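Local coordinates for flagellar biosynthesis protein FlhF (Bacillus subtilis, PDB 2PX0) that binds GTP as a GTPase of the signal recognition particle family and is necessary for building the bacterial flagellum, at residues 101-106 with 215-220; 137-142 with 158-163. All blocks are in the same frame, centred on the assembly; numbering follows the deposited sequence.

Contact 1: residues 101-106 with 215-220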
# COMPACT_ATOMS: atom_id res chain seq x y z
N GLU A 101 10.57 -20.02 -8.25
CA GLU A 101 11.36 -20.08 -9.46
C GLU A 101 12.56 -19.18 -9.18
O GLU A 101 12.41 -17.97 -9.06
CB GLU A 101 10.54 -19.52 -10.62
CG GLU A 101 11.16 -19.63 -11.99
CD GLU A 101 10.34 -18.91 -13.05
OE1 GLU A 101 10.46 -17.67 -13.17
OE2 GLU A 101 9.55 -19.59 -13.76
N PRO A 102 13.76 -19.75 -9.04
CA PRO A 102 14.95 -18.93 -8.77
C PRO A 102 15.28 -17.99 -9.92
O PRO A 102 14.72 -18.08 -11.00
CB PRO A 102 16.03 -19.97 -8.59
CG PRO A 102 15.64 -21.01 -9.57
CD PRO A 102 14.14 -21.14 -9.29
N ILE A 103 16.22 -17.08 -9.68
CA ILE A 103 16.63 -16.15 -10.71
C ILE A 103 17.63 -16.83 -11.66
O ILE A 103 18.70 -17.26 -11.23
CB ILE A 103 17.25 -14.88 -10.08
CG1 ILE A 103 16.13 -13.90 -9.73
CG2 ILE A 103 18.26 -14.25 -11.04
CD1 ILE A 103 16.62 -12.58 -9.20
N HIS A 104 17.26 -16.92 -12.93
CA HIS A 104 18.10 -17.55 -13.96
C HIS A 104 18.41 -16.61 -15.12
O HIS A 104 19.56 -16.28 -15.38
CB HIS A 104 17.42 -18.80 -14.52
CG HIS A 104 17.49 -19.98 -13.61
ND1 HIS A 104 18.68 -20.50 -13.15
CD2 HIS A 104 16.51 -20.76 -13.10
CE1 HIS A 104 18.43 -21.55 -12.39
NE2 HIS A 104 17.12 -21.74 -12.34
N SER A 105 17.36 -16.22 -15.84
CA SER A 105 17.48 -15.34 -17.00
C SER A 105 18.47 -14.20 -16.81
O SER A 105 18.83 -13.83 -15.69
CB SER A 105 16.11 -14.77 -17.37
OG SER A 105 15.20 -15.81 -17.66
N LYS A 106 18.90 -13.63 -17.93
CA LYS A 106 19.85 -12.54 -17.93
C LYS A 106 19.15 -11.22 -17.59
O LYS A 106 19.78 -10.29 -17.09
CB LYS A 106 20.52 -12.45 -19.30
CG LYS A 106 21.50 -11.29 -19.46
CD LYS A 106 22.34 -11.46 -20.72
CE LYS A 106 23.25 -12.69 -20.59
NZ LYS A 106 24.18 -12.86 -21.74
N GLN A 215 12.63 -12.56 -17.48
CA GLN A 215 11.99 -13.28 -16.38
C GLN A 215 11.30 -12.24 -15.47
O GLN A 215 11.86 -11.85 -14.44
CB GLN A 215 13.05 -14.06 -15.59
CG GLN A 215 12.52 -15.00 -14.51
CD GLN A 215 13.64 -15.76 -13.81
OE1 GLN A 215 14.50 -16.36 -14.47
NE2 GLN A 215 13.63 -15.76 -12.48
N SER A 216 10.09 -11.81 -15.85
CA SER A 216 9.34 -10.79 -15.12
C SER A 216 8.72 -11.19 -13.78
O SER A 216 8.38 -12.36 -13.56
CB SER A 216 8.24 -10.22 -16.02
OG SER A 216 7.36 -11.25 -16.45
N PHE A 217 8.54 -10.19 -12.91
CA PHE A 217 8.01 -10.39 -11.56
C PHE A 217 6.99 -9.32 -11.17
O PHE A 217 7.36 -8.17 -10.98
CB PHE A 217 9.16 -10.35 -10.56
CG PHE A 217 10.08 -11.53 -10.64
CD1 PHE A 217 9.76 -12.71 -9.98
CD2 PHE A 217 11.26 -11.46 -11.38
CE1 PHE A 217 10.60 -13.80 -10.05
CE2 PHE A 217 12.10 -12.54 -11.47
CZ PHE A 217 11.77 -13.72 -10.80
N LEU A 218 5.73 -9.71 -11.01
CA LEU A 218 4.69 -8.76 -10.65
C LEU A 218 4.74 -8.42 -9.16
O LEU A 218 4.51 -9.28 -8.31
CB LEU A 218 3.32 -9.32 -11.04
CG LEU A 218 2.11 -8.46 -10.66
CD1 LEU A 218 2.15 -7.10 -11.34
CD2 LEU A 218 0.85 -9.19 -11.05
N VAL A 219 5.03 -7.17 -8.85
CA VAL A 219 5.16 -6.75 -7.46
C VAL A 219 3.92 -6.15 -6.79
O VAL A 219 3.52 -5.03 -7.11
CB VAL A 219 6.33 -5.74 -7.32
CG1 VAL A 219 6.33 -5.10 -5.93
CG2 VAL A 219 7.65 -6.47 -7.56
N LEU A 220 3.34 -6.89 -5.85
CA LEU A 220 2.16 -6.42 -5.12
C LEU A 220 2.50 -6.41 -3.64
O LEU A 220 3.37 -7.18 -3.20
CB LEU A 220 0.96 -7.34 -5.32
CG LEU A 220 0.41 -7.59 -6.71
CD1 LEU A 220 -0.78 -8.49 -6.56
CD2 LEU A 220 0.02 -6.31 -7.39
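In the parallel sheet of the GTPase domain, the loop entering strand 107-112 is met by Gln-215 of the neighbouring strand 214-221, whose amide reaches Pro-102, His-104 and Ser-105. CG of Gln-215 stands anti to its backbone N (chi1 -173°) and the chain beyond is extended, which carries the amide out to the loop. Both ends of that amide are engaged. NE2 of Gln-215 donates to Pro-102 O at 3.0 Å, approaching from above the carbonyl plane, 37° out of it. OE1 of Gln-215 accepts two backbone N-H groups, from His-104 N at 3.2 Å and from Ser-105 N at 3.2 Å, which arrive from the same face of the amide plane. Ser-105 OG adds a weak bond to Gln-215 OE1 at 3.3 Å. Bonds at both NE2 and OE1 fix which way round the amide lies and should resist its rotation, and the amide of this buried residue is bonded mainly to main-chain groups. Nearer the backbone of Gln-215, its CB lies 3.6 Å from Ser-105 CB. The carboxylate of Glu-101 slides past in the reverse direction, with OE1 of Glu-101 3.6 Å from CG of Gln-215 and the carboxylate and amide planes 73° apart. Further along, Ile-103 CG1 comes within 4.5 Å of Phe-217 CZ, an apolar touch at an oblique approach. An alanine in place of Gln-215 would probably leave the amides of His-104 and Ser-105 without their shared acceptor and the carbonyl of Pro-102 without this donor. Backbone bonds of Gln-215 with Tyr-107 and of Phe-217 with Val-109 then join the two strands. The loop leads into strand 107-112, which pairs with strand 214-221 and runs to the P-loop, as in the parallel core of P-loop NTPases of the SRP family.

Contact 2: residues 137-142 with 158-163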
# COMPACT_ATOMS: atom_id res chain seq x y z
N ILE A 137 26.64 -8.18 -12.29
CA ILE A 137 25.36 -7.51 -12.25
C ILE A 137 25.34 -6.27 -13.13
O ILE A 137 26.36 -5.63 -13.36
CB ILE A 137 25.03 -7.10 -10.81
CG1 ILE A 137 25.15 -8.32 -9.89
CG2 ILE A 137 23.64 -6.54 -10.71
CD1 ILE A 137 24.36 -9.52 -10.38
N ALA A 138 24.16 -5.94 -13.62
CA ALA A 138 23.97 -4.76 -14.45
C ALA A 138 22.59 -4.20 -14.10
O ALA A 138 21.74 -4.92 -13.58
CB ALA A 138 24.03 -5.13 -15.92
N PHE A 139 22.38 -2.92 -14.38
CA PHE A 139 21.09 -2.29 -14.09
C PHE A 139 20.54 -1.60 -15.31
O PHE A 139 21.24 -1.38 -16.28
CB PHE A 139 21.25 -1.26 -12.98
CG PHE A 139 21.26 -1.86 -11.61
CD1 PHE A 139 20.09 -2.36 -11.05
CD2 PHE A 139 22.43 -1.90 -10.87
CE1 PHE A 139 20.08 -2.90 -9.75
CE2 PHE A 139 22.43 -2.43 -9.58
CZ PHE A 139 21.26 -2.93 -9.02
N ILE A 140 19.25 -1.28 -15.26
CA ILE A 140 18.55 -0.60 -16.34
C ILE A 140 17.29 -0.02 -15.74
O ILE A 140 16.61 -0.68 -14.96
CB ILE A 140 18.09 -1.56 -17.45
CG1 ILE A 140 19.28 -2.12 -18.22
CG2 ILE A 140 17.12 -0.85 -18.38
CD1 ILE A 140 18.88 -3.03 -19.36
N THR A 141 16.97 1.22 -16.08
CA THR A 141 15.76 1.81 -15.55
C THR A 141 14.82 2.20 -16.68
O THR A 141 15.23 2.42 -17.82
CB THR A 141 16.03 3.06 -14.73
OG1 THR A 141 17.09 2.81 -13.80
CG2 THR A 141 14.77 3.45 -13.98
N THR A 142 13.54 2.29 -16.34
CA THR A 142 12.52 2.67 -17.28
C THR A 142 11.75 3.74 -16.55
O THR A 142 10.93 4.44 -17.14
CB THR A 142 11.59 1.49 -17.60
OG1 THR A 142 12.24 0.65 -18.55
CG2 THR A 142 10.27 1.95 -18.16
N GLU A 158 26.12 2.76 -8.05
CA GLU A 158 27.51 3.16 -7.91
C GLU A 158 28.09 2.42 -6.71
O GLU A 158 29.22 1.93 -6.77
CB GLU A 158 27.64 4.67 -7.70
CG GLU A 158 27.14 5.53 -8.86
CD GLU A 158 27.25 7.03 -8.58
OE1 GLU A 158 27.24 7.43 -7.38
OE2 GLU A 158 27.31 7.82 -9.55
N LEU A 159 27.32 2.34 -5.63
CA LEU A 159 27.77 1.65 -4.42
C LEU A 159 28.08 0.19 -4.75
O LEU A 159 29.17 -0.29 -4.50
CB LEU A 159 26.69 1.68 -3.33
CG LEU A 159 26.52 2.91 -2.42
CD1 LEU A 159 25.45 2.62 -1.38
CD2 LEU A 159 27.83 3.21 -1.72
N LEU A 160 27.09 -0.49 -5.32
CA LEU A 160 27.25 -1.89 -5.68
C LEU A 160 28.30 -1.94 -6.78
O LEU A 160 28.71 -3.02 -7.22
CB LEU A 160 25.92 -2.44 -6.18
CG LEU A 160 25.63 -3.92 -5.95
CD1 LEU A 160 25.78 -4.22 -4.47
CD2 LEU A 160 24.22 -4.25 -6.43
N GLN A 161 28.73 -0.76 -7.22
CA GLN A 161 29.73 -0.63 -8.27
C GLN A 161 29.29 -1.46 -9.47
O GLN A 161 29.88 -2.50 -9.78
CB GLN A 161 31.10 -1.10 -7.77
CG GLN A 161 32.24 -0.17 -8.17
CD GLN A 161 33.59 -0.62 -7.61
OE1 GLN A 161 33.81 -0.61 -6.39
NE2 GLN A 161 34.50 -1.00 -8.50
N ALA A 162 28.23 -0.99 -10.13
CA ALA A 162 27.67 -1.67 -11.29
C ALA A 162 27.15 -0.65 -12.30
O ALA A 162 26.90 0.51 -11.96
CB ALA A 162 26.54 -2.60 -10.86
N PRO A 163 26.98 -1.06 -13.56
CA PRO A 163 26.49 -0.19 -14.63
C PRO A 163 24.97 -0.01 -14.66
O PRO A 163 24.22 -0.91 -14.30
CB PRO A 163 27.01 -0.87 -15.89
CG PRO A 163 26.93 -2.32 -15.53
CD PRO A 163 27.47 -2.34 -14.11
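Phe-139 turns the edge of its ring to Leu-160, with CE2 of Phe-139 4.1 Å from CD2 of Leu-160. That methyl lies near the ring plane, and the two side chains cross at about a right angle. Ala-162 CB approaches CD2 of Phe-139, one atom from CG, at 4.2 Å and obliquely. The first torsion of Phe-139 (chi1 -81°) sets CG anti to the carbonyl carbon and beside the backbone N, the same N that bonds across the contact. Phe-139 N donates to Pro-163 O at 2.7 Å, with an angle of 161° at the carbonyl oxygen, so the donor sits nearly on the line of the C=O bond. The same oxygen, Pro-163 O, is 3.3 Å from Phe-139 CB and near the plane of the ring. A second backbone bond, Thr-141 with Glu-165, suggests that the chain leaving helix 149-157 runs on beside strand 137-141, along the edge not paired with strand 185-189. Strand 137-141, helix 149-157 and the chain returning beside the strand are consistent with the beta-alpha-beta insertion that SRP GTPases carry in their P-loop NTPase fold. Pro-163 packs on the start of the strand: its CG is 4.1 Å from CB of Ala-138, and its CD is 3.6 Å from Ile-137 O. The same carbonyl, Ile-137 O, is approached by Ala-162 CB at 3.9 Å, so two apolar groups lie against it. Phe-180 and Tyr-183 touch both Ala-138 and Pro-163, extending this apolar patch. The ring of Phe-139 is further enclosed by Leu-122 and Ala-126 of helix 118-132, by Ala-157 at the end of helix 149-157, and by Phe-187 of strand 185-189.

Both contacts reach the same parallel sheet, at strands 137-141 and 214-221, which have strands 185-189 and 107-112 between them. Their centres are 17 Å apart, and their nearest atoms, about 7 Å apart, do not touch. Along the chain, contact 2 is nested inside the loop closed by contact 1. Neither touches the nucleotide. The side chain of Phe-217 in contact 1 is about 12 Å from a bound GTP analogue, and that of Phe-139 in contact 2 is about 12 Å from one and about 11 Å from magnesium. Phe-217 lies about 8 Å from Lys-118, and Phe-139 about 7 Å from Thr-119 and about 6 Å from Asp-189, side chain to side chain, all probable GTP-binding residues.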